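Local structure of lipolytic enzyme, G-D-S-L family (Bacteroides thetaiotaomicron, 7BR2) at residues A186-L191 against F198-N203; M67-D72 against F376-G381; M50-F55 against K433-N438. The protein metabolises the drug diltiazem in the gut bacterium as a serine esterase of the SGNH (GDSL) hydrolase family. One frame throughout, in Å; residues are numbered along the deposited sequence.

Contact 1 of 3, residues A186-L191 against F198-N203; sequences AINQEL and FTLCGN
Phe198 meets the helix at Leu191: its ring atom CD2 lies 3.4 Å from Leu191 O, while Leu191 CB comes to the ring in its plane, at the edge. Thr199 CB points away from the helix. Its OG1, set anti to the backbone N (chi1 176°), accepts from Cys201 N at 2.8 Å, which makes an ST turn, and it is also hydrogen-bonded to Asp141. The turn presents the next amide to the helix, and Leu200 N donates to Asn188 OD1 at 2.9 Å, with a nearly straight N-H...O angle of 165° and the N tilted 17° from the carbonyl plane. Here the loop between helix 181-194 and helix 210-223 folds back on the helix it has just left, in the part of an SGNH hydrolase that leads to Asp204 and His207, which with Ser28 probably form the Ser-His-Asp triad expected of this family. Leu200 also packs its CD1 against Ile187 CG2 at 3.7 Å, the two side chains crossing at about a right angle, and both reach Val215 of helix 210-223. Last comes Cys201, whose SG lies 3.8 Å from Asn188 ND2, a contact and not a hydrogen bond.

Contact 2 of 3, residues M67-D72 against F376-G381; sequences MNKRLD and FFQQKG
Lys69 reaches from helix 64-75 to a pair of consecutive glutamines, Gln378 and Gln379, and its NZ makes both hydrogen bonds between the two segments. NZ donates to Gln379 OE1 at 2.9 Å and to Gln378 OE1 at 3.1 Å, so two side-chain carbonyls share one charged nitrogen. The lysine chain leaves the helix with CG beside the backbone N and then bends at chi3 (-40°), which brings CD and CE alongside the glutamine oxygens; Gln378 OE1 lies 3.5 Å from Lys69 CE as well. The glutamines arrive by different routes. Gln378 holds CG anti to its own N (chi1 -173°) and stays extended beyond it, crossing the lysine obliquely, whereas Gln379 is bent at chi2 and meets the lysine at about a right angle. Their carbonyls are used differently too: NZ is tilted 26° from the plane at Gln378 but stands above the plane at Gln379, not on a lone pair. The other end of the Gln379 amide, NE2, is hydrogen-bonded to Phe374 O, which helps fix the rotation of that amide. A methionine here has no ammonium group to offer, and Gln378 OE1 and Gln379 OE1 would probably be left without their shared donor, the Gln378 amide being the freer of the two to turn. The glutamines belong to the stretch in which the long helix 344-377 gives way to a Schellman motif, with Gly381 as its C-prime residue. This is a surface contact: helix 64-75 packs its opposite flank, through Met67 and Leu71, on strand 21-26 and helix 102-125, while Phe376 and Phe377 turn to helix 388-397.

Contact 3 of 3, residues M50-F55 against K433-N438; sequences MPIRVF and KIYEIN
Tyr435 OH is the polar atom on which this contact turns. A water lies 2.8 Å from it, in the plane of the ring at its edge, and the same water lies 2.7 Å from Met50 O, probably as donor, bridging helix 417-437 to the chain just ahead of strand 53-58. Ile52 N adds a direct but weak bond to Tyr435 OH, long at 3.4 Å though nearly straight at 168°, and Trp40 NE1 of helix 35-46 is a further hydrogen-bonding partner of the hydroxyl. Behind the hydroxyl the aromatic ring does the apolar work. Pro51 CB sits over one face in a CH-pi contact, 4.0 Å from the Tyr435 ring centroid and 17° off its normal, displaced toward the rim on the side of CD1 and CE1. Pro51 CA comes closer still, 3.4 Å from Tyr435 CE1, so CA and CB of Pro51 both approach the CE1 side of the ring. The ring gets there because Tyr435 CG stands beside the backbone N, anti to the carbonyl carbon (chi1 -79°), sending the side chain out from the helix toward the chain leading into strand 53-58. Ile52 CG1 lies 3.9 Å from Tyr435 OH, while its side chain also packs against Trp40 and Tyr43. The contact thus joins the lead-in to the outermost strand of the parallel sheet to helix 417-437, a connection reinforced nearby by the salt bridge between Arg53 and Asp428. Chemically, one phenol combines a hydrophobic face with a polar end: Pro51 CB rests on one face of the ring, while the hydroxyl, held by the Trp40 indole N-H and a water, with a weak bond from Ile52 N, probably holds the end of the tyrosine in place.

In the fold
Contact 3 spans the longest stretch of chain, from the start of strand 53-58 to the end of helix 417-437; contact 2, between helices 64-75 and 344-377, falls within that span, and contact 1, at helix 181-194, within both. Their centres lie 31 to 35 Å apart and none touches another; contacts 2 and 3 come nearest, with about 9 Å between their closest atoms, strand 53-58 and helix 64-75 being successive elements of the chain. Contacts 1 and 3 lie on opposite sides of the chain's centre. Contact 1 is local, between helix 181-194 and the loop after it, whereas contacts 2 and 3 join early elements of the alpha/beta fold to helices 344-377 and 417-437, far along the chain.

Contact 1 of 3, residues A186-L191 against F198-N203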
loop_
_atom_site.group_PDB
_atom_site.type_symbol
_atom_site.label_atom_id
_atom_site.label_comp_id
_atom_site.label_asym_id
_atom_site.label_seq_id
_atom_site.Cartn_x
_atom_site.Cartn_y
_atom_site.Cartn_z
ATOM N N ALA A 186 -15.043 -2.302 10.291
ATOM C CA ALA A 186 -14.890 -2.894 11.617
ATOM C C ALA A 186 -13.857 -2.135 12.440
ATOM O O ALA A 186 -14.092 -1.812 13.617
ATOM C CB ALA A 186 -14.505 -4.369 11.487
ATOM N N ILE A 187 -12.705 -1.833 11.833
ATOM C CA ILE A 187 -11.683 -1.065 12.542
ATOM C C ILE A 187 -12.213 0.317 12.895
ATOM O O ILE A 187 -11.902 0.868 13.961
ATOM C CB ILE A 187 -10.397 -0.969 11.702
ATOM C CG1 ILE A 187 -9.768 -2.343 11.520
ATOM C CG2 ILE A 187 -9.405 0.000 12.350
ATOM C CD1 ILE A 187 -8.947 -2.460 10.246
ATOM N N ASN A 188 -12.978 0.918 11.984
ATOM C CA ASN A 188 -13.579 2.216 12.260
ATOM C C ASN A 188 -14.463 2.148 13.500
ATOM O O ASN A 188 -14.382 3.015 14.373
ATOM C CB ASN A 188 -14.360 2.712 11.041
ATOM C CG ASN A 188 -13.464 3.383 10.003
ATOM O OD1 ASN A 188 -12.336 3.778 10.295
ATOM N ND2 ASN A 188 -13.967 3.511 8.783
ATOM N N GLN A 189 -15.309 1.115 13.594
ATOM C CA GLN A 189 -16.167 0.957 14.770
ATOM C C GLN A 189 -15.317 0.856 16.027
ATOM O O GLN A 189 -15.536 1.566 17.030
ATOM C CB GLN A 189 -17.006 -0.322 14.650
ATOM C CG GLN A 189 -17.833 -0.550 13.383
ATOM C CD GLN A 189 -18.970 0.443 13.161
ATOM O OE1 GLN A 189 -18.802 1.663 13.276
ATOM N NE2 GLN A 189 -20.146 -0.090 12.822
ATOM N N GLU A 190 -14.299 0.000 15.954
ATOM C CA GLU A 190 -13.507 -0.344 17.121
ATOM C C GLU A 190 -12.732 0.861 17.651
ATOM O O GLU A 190 -12.670 1.079 18.866
ATOM C CB GLU A 190 -12.605 -1.518 16.747
ATOM C CG GLU A 190 -11.816 -2.147 17.868
ATOM C CD GLU A 190 -10.883 -3.227 17.341
ATOM O OE1 GLU A 190 -10.922 -3.474 16.110
ATOM O OE2 GLU A 190 -10.125 -3.820 18.146
ATOM N N LEU A 191 -12.145 1.663 16.764
ATOM C CA LEU A 191 -11.420 2.833 17.242
ATOM C C LEU A 191 -12.319 4.038 17.466
ATOM O O LEU A 191 -11.917 4.975 18.172
ATOM C CB LEU A 191 -10.287 3.209 16.286
ATOM C CG LEU A 191 -9.159 2.168 16.239
ATOM C CD1 LEU A 191 -8.067 2.582 15.264
ATOM C CD2 LEU A 191 -8.580 1.846 17.641
ATOM N N PHE A 198 -12.309 9.370 15.424
ATOM C CA PHE A 198 -11.311 8.560 14.732
ATOM C C PHE A 198 -11.864 8.017 13.421
ATOM O O PHE A 198 -13.041 7.651 13.326
ATOM C CB PHE A 198 -10.836 7.404 15.612
ATOM C CG PHE A 198 -9.784 7.795 16.628
ATOM C CD1 PHE A 198 -9.355 9.114 16.742
ATOM C CD2 PHE A 198 -9.213 6.835 17.463
ATOM C CE1 PHE A 198 -8.381 9.470 17.676
ATOM C CE2 PHE A 198 -8.243 7.180 18.399
ATOM C CZ PHE A 198 -7.826 8.498 18.504
ATOM N N THR A 199 -11.002 7.945 12.406
ATOM C CA THR A 199 -11.410 7.329 11.151
ATOM C C THR A 199 -10.180 6.877 10.381
ATOM O O THR A 199 -9.123 7.508 10.441
ATOM C CB THR A 199 -12.244 8.303 10.304
ATOM O OG1 THR A 199 -12.558 7.709 9.041
ATOM C CG2 THR A 199 -11.496 9.596 10.089
ATOM N N LEU A 200 -10.329 5.759 9.679
ATOM C CA LEU A 200 -9.342 5.343 8.693
ATOM C C LEU A 200 -9.487 6.095 7.377
ATOM O O LEU A 200 -8.613 5.968 6.511
ATOM C CB LEU A 200 -9.453 3.846 8.407
ATOM C CG LEU A 200 -8.978 2.860 9.461
ATOM C CD1 LEU A 200 -9.138 1.445 8.919
ATOM C CD2 LEU A 200 -7.546 3.139 9.911
ATOM N N CYS A 201 -10.597 6.811 7.183
ATOM C CA CYS A 201 -10.954 7.382 5.895
ATOM C C CYS A 201 -10.763 8.900 5.818
ATOM O O CYS A 201 -11.520 9.596 5.143
ATOM C CB CYS A 201 -12.382 6.986 5.534
ATOM S SG CYS A 201 -12.664 5.177 5.686
ATOM N N GLY A 202 -9.738 9.427 6.484
ATOM C CA GLY A 202 -9.314 10.792 6.216
ATOM C C GLY A 202 -10.275 11.849 6.739
ATOM O O GLY A 202 -11.259 11.564 7.424
ATOM N N ASN A 203 -9.985 13.098 6.359
ATOM C CA ASN A 203 -10.752 14.245 6.842
ATOM C C ASN A 203 -12.157 14.321 6.253
ATOM O O ASN A 203 -13.003 15.025 6.810
ATOM C CB ASN A 203 -10.005 15.552 6.536
ATOM C CG ASN A 203 -8.482 15.399 6.601
ATOM O OD1 ASN A 203 -7.939 14.774 7.514
ATOM N ND2 ASN A 203 -7.788 15.995 5.634
#

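Contact 2 of 3, residues M67-D72 against F376-G381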
loop_
_atom_site.group_PDB
_atom_site.type_symbol
_atom_site.label_atom_id
_atom_site.label_comp_id
_atom_site.label_asym_id
_atom_site.label_seq_id
_atom_site.Cartn_x
_atom_site.Cartn_y
_atom_site.Cartn_z
ATOM N N MET A 67 -12.872 4.042 -15.955
ATOM C CA MET A 67 -11.926 2.938 -15.927
ATOM C C MET A 67 -12.044 2.075 -17.182
ATOM O O MET A 67 -11.028 1.704 -17.802
ATOM C CB MET A 67 -12.171 2.137 -14.654
ATOM C CG MET A 67 -11.852 2.937 -13.395
ATOM S SD MET A 67 -12.176 1.979 -11.888
ATOM C CE MET A 67 -12.283 3.237 -10.627
ATOM N N ASN A 68 -13.285 1.783 -17.599
ATOM C CA ASN A 68 -13.501 1.008 -18.813
ATOM C C ASN A 68 -13.000 1.749 -20.047
ATOM O O ASN A 68 -12.416 1.130 -20.944
ATOM C CB ASN A 68 -14.985 0.670 -18.978
ATOM C CG ASN A 68 -15.256 -0.135 -20.240
ATOM O OD1 ASN A 68 -14.867 -1.299 -20.336
ATOM N ND2 ASN A 68 -15.882 0.495 -21.231
ATOM N N LYS A 69 -13.283 3.062 -20.145
ATOM C CA LYS A 69 -12.793 3.857 -21.280
ATOM C C LYS A 69 -11.281 3.753 -21.438
ATOM O O LYS A 69 -10.767 3.782 -22.564
ATOM C CB LYS A 69 -13.123 5.348 -21.126
ATOM C CG LYS A 69 -14.520 5.842 -21.360
ATOM C CD LYS A 69 -14.485 7.389 -21.292
ATOM C CE LYS A 69 -13.559 7.846 -20.172
ATOM N NZ LYS A 69 -12.897 9.167 -20.358
ATOM N N ARG A 70 -10.545 3.692 -20.322
ATOM C CA ARG A 70 -9.085 3.794 -20.400
ATOM C C ARG A 70 -8.349 2.461 -20.259
ATOM O O ARG A 70 -7.119 2.462 -20.185
ATOM C CB ARG A 70 -8.556 4.779 -19.355
ATOM C CG ARG A 70 -8.763 4.370 -17.919
ATOM C CD ARG A 70 -8.143 5.422 -16.996
ATOM N NE ARG A 70 -8.648 5.358 -15.623
ATOM C CZ ARG A 70 -8.030 4.737 -14.624
ATOM N NH1 ARG A 70 -6.868 4.117 -14.840
ATOM N NH2 ARG A 70 -8.566 4.748 -13.405
ATOM N N LEU A 71 -9.064 1.331 -20.203
ATOM C CA LEU A 71 -8.378 0.032 -20.147
ATOM C C LEU A 71 -7.290 -0.144 -21.225
ATOM O O LEU A 71 -6.167 -0.556 -20.913
ATOM C CB LEU A 71 -9.391 -1.107 -20.258
ATOM C CG LEU A 71 -10.245 -1.405 -19.030
ATOM C CD1 LEU A 71 -11.157 -2.600 -19.304
ATOM C CD2 LEU A 71 -9.374 -1.627 -17.822
ATOM N N ASP A 72 -7.598 0.129 -22.499
ATOM C CA ASP A 72 -6.614 -0.137 -23.554
ATOM C C ASP A 72 -5.364 0.735 -23.400
ATOM O O ASP A 72 -4.232 0.233 -23.441
ATOM C CB ASP A 72 -7.213 0.091 -24.947
ATOM C CG ASP A 72 -8.101 -1.042 -25.423
ATOM O OD1 ASP A 72 -7.773 -2.218 -25.180
ATOM O OD2 ASP A 72 -9.120 -0.751 -26.086
ATOM N N PHE A 376 -9.655 14.545 -20.307
ATOM C CA PHE A 376 -9.944 15.678 -21.186
ATOM C C PHE A 376 -9.743 15.353 -22.670
ATOM O O PHE A 376 -10.671 15.518 -23.468
ATOM C CB PHE A 376 -9.109 16.903 -20.807
ATOM C CG PHE A 376 -9.265 18.040 -21.758
ATOM C CD1 PHE A 376 -10.424 18.805 -21.759
ATOM C CD2 PHE A 376 -8.260 18.353 -22.662
ATOM C CE1 PHE A 376 -10.579 19.859 -22.641
ATOM C CE2 PHE A 376 -8.409 19.410 -23.542
ATOM C CZ PHE A 376 -9.574 20.166 -23.531
ATOM N N PHE A 377 -8.547 14.893 -23.058
ATOM C CA PHE A 377 -8.221 14.818 -24.484
ATOM C C PHE A 377 -9.003 13.734 -25.214
ATOM O O PHE A 377 -9.336 13.917 -26.388
ATOM C CB PHE A 377 -6.716 14.609 -24.685
ATOM C CG PHE A 377 -5.925 15.855 -24.497
ATOM C CD1 PHE A 377 -6.144 16.944 -25.326
ATOM C CD2 PHE A 377 -4.972 15.956 -23.497
ATOM C CE1 PHE A 377 -5.441 18.122 -25.153
ATOM C CE2 PHE A 377 -4.252 17.135 -23.322
ATOM C CZ PHE A 377 -4.488 18.219 -24.154
ATOM N N GLN A 378 -9.321 12.621 -24.547
ATOM C CA GLN A 378 -10.068 11.548 -25.200
ATOM C C GLN A 378 -11.417 12.038 -25.714
ATOM O O GLN A 378 -11.835 11.697 -26.825
ATOM C CB GLN A 378 -10.273 10.385 -24.237
ATOM C CG GLN A 378 -10.891 9.162 -24.892
ATOM C CD GLN A 378 -10.985 7.974 -23.945
ATOM O OE1 GLN A 378 -11.159 8.140 -22.742
ATOM N NE2 GLN A 378 -10.849 6.763 -24.491
ATOM N N GLN A 379 -12.125 12.833 -24.917
ATOM C CA GLN A 379 -13.428 13.314 -25.350
ATOM C C GLN A 379 -13.309 14.303 -26.502
ATOM O O GLN A 379 -14.296 14.526 -27.218
ATOM C CB GLN A 379 -14.154 13.954 -24.174
ATOM C CG GLN A 379 -14.636 12.991 -23.052
ATOM C CD GLN A 379 -13.528 12.099 -22.442
ATOM O OE1 GLN A 379 -13.558 10.856 -22.586
ATOM N NE2 GLN A 379 -12.515 12.736 -21.825
ATOM N N LYS A 380 -12.121 14.869 -26.725
ATOM C CA LYS A 380 -11.890 15.784 -27.832
ATOM C C LYS A 380 -11.278 15.102 -29.038
ATOM O O LYS A 380 -10.893 15.792 -29.992
ATOM C CB LYS A 380 -11.005 16.955 -27.399
ATOM C CG LYS A 380 -11.569 17.734 -26.222
ATOM C CD LYS A 380 -12.746 18.586 -26.709
ATOM C CE LYS A 380 -13.153 19.620 -25.671
ATOM N NZ LYS A 380 -14.157 19.033 -24.731
ATOM N N GLY A 381 -11.264 13.770 -29.064
ATOM C CA GLY A 381 -10.669 13.060 -30.186
ATOM C C GLY A 381 -9.176 13.266 -30.303
ATOM O O GLY A 381 -8.624 13.195 -31.409
#

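Contact 3 of 3, residues M50-F55 against K433-N438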
loop_
_atom_site.group_PDB
_atom_site.type_symbol
_atom_site.label_atom_id
_atom_site.label_comp_id
_atom_site.label_asym_id
_atom_site.label_seq_id
_atom_site.Cartn_x
_atom_site.Cartn_y
_atom_site.Cartn_z
ATOM N N MET A 50 13.476 -10.989 -5.011
ATOM C CA MET A 50 12.339 -11.339 -5.860
ATOM C C MET A 50 11.749 -10.057 -6.448
ATOM O O MET A 50 10.699 -9.580 -5.996
ATOM C CB MET A 50 11.290 -12.115 -5.065
ATOM C CG MET A 50 10.281 -12.818 -5.925
ATOM S SD MET A 50 8.874 -13.433 -4.987
ATOM C CE MET A 50 8.187 -11.915 -4.350
ATOM N N PRO A 51 12.406 -9.463 -7.449
ATOM C CA PRO A 51 11.932 -8.167 -7.957
ATOM C C PRO A 51 10.579 -8.291 -8.632
ATOM O O PRO A 51 10.316 -9.233 -9.384
ATOM C CB PRO A 51 13.015 -7.745 -8.958
ATOM C CG PRO A 51 13.674 -9.004 -9.360
ATOM C CD PRO A 51 13.628 -9.908 -8.142
ATOM N N ILE A 52 9.718 -7.321 -8.341
ATOM C CA ILE A 52 8.421 -7.178 -8.967
ATOM C C ILE A 52 8.262 -5.712 -9.361
ATOM O O ILE A 52 9.096 -4.867 -9.028
ATOM C CB ILE A 52 7.272 -7.608 -8.032
ATOM C CG1 ILE A 52 7.176 -6.632 -6.850
ATOM C CG2 ILE A 52 7.520 -9.020 -7.509
ATOM C CD1 ILE A 52 5.869 -6.689 -6.132
ATOM N N ARG A 53 7.134 -5.407 -10.001
ATOM C CA ARG A 53 6.788 -4.041 -10.374
ATOM C C ARG A 53 5.319 -3.818 -10.067
ATOM O O ARG A 53 4.474 -4.614 -10.476
ATOM C CB ARG A 53 7.063 -3.754 -11.853
ATOM C CG ARG A 53 8.469 -3.272 -12.098
ATOM C CD ARG A 53 8.829 -3.236 -13.581
ATOM N NE ARG A 53 10.252 -2.955 -13.725
ATOM C CZ ARG A 53 10.769 -1.732 -13.684
ATOM N NH1 ARG A 53 9.978 -0.673 -13.510
ATOM N NH2 ARG A 53 12.075 -1.571 -13.799
ATOM N N VAL A 54 5.041 -2.769 -9.299
ATOM C CA VAL A 54 3.693 -2.320 -8.990
ATOM C C VAL A 54 3.412 -1.030 -9.759
ATOM O O VAL A 54 4.301 -0.187 -9.922
ATOM C CB VAL A 54 3.542 -2.131 -7.471
ATOM C CG1 VAL A 54 2.172 -1.571 -7.111
ATOM C CG2 VAL A 54 3.777 -3.472 -6.793
ATOM N N PHE A 55 2.177 -0.886 -10.239
ATOM C CA PHE A 55 1.745 0.275 -11.012
ATOM C C PHE A 55 0.516 0.881 -10.364
ATOM O O PHE A 55 -0.455 0.174 -10.062
ATOM C CB PHE A 55 1.425 -0.101 -12.468
ATOM C CG PHE A 55 2.610 -0.617 -13.234
ATOM C CD1 PHE A 55 2.993 -1.957 -13.130
ATOM C CD2 PHE A 55 3.348 0.224 -14.054
ATOM C CE1 PHE A 55 4.092 -2.443 -13.830
ATOM C CE2 PHE A 55 4.445 -0.256 -14.763
ATOM C CZ PHE A 55 4.816 -1.594 -14.649
ATOM N N LYS A 433 18.153 1.178 -7.636
ATOM C CA LYS A 433 18.871 1.397 -6.388
ATOM C C LYS A 433 18.254 0.564 -5.269
ATOM O O LYS A 433 18.967 -0.101 -4.508
ATOM C CB LYS A 433 18.871 2.881 -6.037
ATOM C CG LYS A 433 19.959 3.274 -5.037
ATOM C CD LYS A 433 21.303 2.784 -5.531
ATOM C CE LYS A 433 22.378 3.817 -5.319
ATOM N NZ LYS A 433 23.666 3.447 -5.965
ATOM N N ILE A 434 16.920 0.573 -5.174
ATOM C CA ILE A 434 16.238 -0.198 -4.140
ATOM C C ILE A 434 16.634 -1.667 -4.216
ATOM O O ILE A 434 16.999 -2.275 -3.205
ATOM C CB ILE A 434 14.710 -0.013 -4.233
ATOM C CG1 ILE A 434 14.306 1.332 -3.644
ATOM C CG2 ILE A 434 13.991 -1.144 -3.513
ATOM C CD1 ILE A 434 12.862 1.711 -3.954
ATOM N N TYR A 435 16.555 -2.268 -5.411
ATOM C CA TYR A 435 16.886 -3.690 -5.513
ATOM C C TYR A 435 18.385 -3.958 -5.534
ATOM O O TYR A 435 18.803 -5.124 -5.581
ATOM C CB TYR A 435 16.211 -4.298 -6.736
ATOM C CG TYR A 435 14.749 -4.590 -6.484
ATOM C CD1 TYR A 435 14.367 -5.730 -5.799
ATOM C CD2 TYR A 435 13.751 -3.701 -6.891
ATOM C CE1 TYR A 435 13.039 -6.004 -5.544
ATOM C CE2 TYR A 435 12.417 -3.965 -6.639
ATOM C CZ TYR A 435 12.069 -5.127 -5.962
ATOM O OH TYR A 435 10.754 -5.433 -5.709
ATOM N N GLU A 436 19.202 -2.915 -5.481
ATOM C CA GLU A 436 20.628 -3.087 -5.268
ATOM C C GLU A 436 21.010 -3.026 -3.785
ATOM O O GLU A 436 21.893 -3.771 -3.349
ATOM C CB GLU A 436 21.378 -2.029 -6.084
ATOM C CG GLU A 436 22.824 -1.740 -5.702
ATOM C CD GLU A 436 23.363 -0.479 -6.404
ATOM O OE1 GLU A 436 22.879 -0.170 -7.519
ATOM O OE2 GLU A 436 24.227 0.224 -5.828
ATOM N N ILE A 437 20.321 -2.220 -2.976
ATOM C CA ILE A 437 20.724 -2.032 -1.590
ATOM C C ILE A 437 19.830 -2.776 -0.602
ATOM O O ILE A 437 19.973 -2.575 0.600
ATOM C CB ILE A 437 20.790 -0.543 -1.230
ATOM C CG1 ILE A 437 19.378 0.057 -1.218
ATOM C CG2 ILE A 437 21.737 0.171 -2.165
ATOM C CD1 ILE A 437 19.321 1.502 -0.787
ATOM N N ASN A 438 18.894 -3.606 -1.065
ATOM C CA ASN A 438 17.938 -4.198 -0.135
ATOM C C ASN A 438 18.387 -5.554 0.412
ATOM O O ASN A 438 17.604 -6.218 1.098
ATOM C CB ASN A 438 16.550 -4.317 -0.784
ATOM C CG ASN A 438 16.546 -5.182 -2.014
ATOM O OD1 ASN A 438 17.596 -5.582 -2.500
ATOM N ND2 ASN A 438 15.355 -5.457 -2.548
HETATM O O HOH W 1 10.222 -7.685 -4.130
#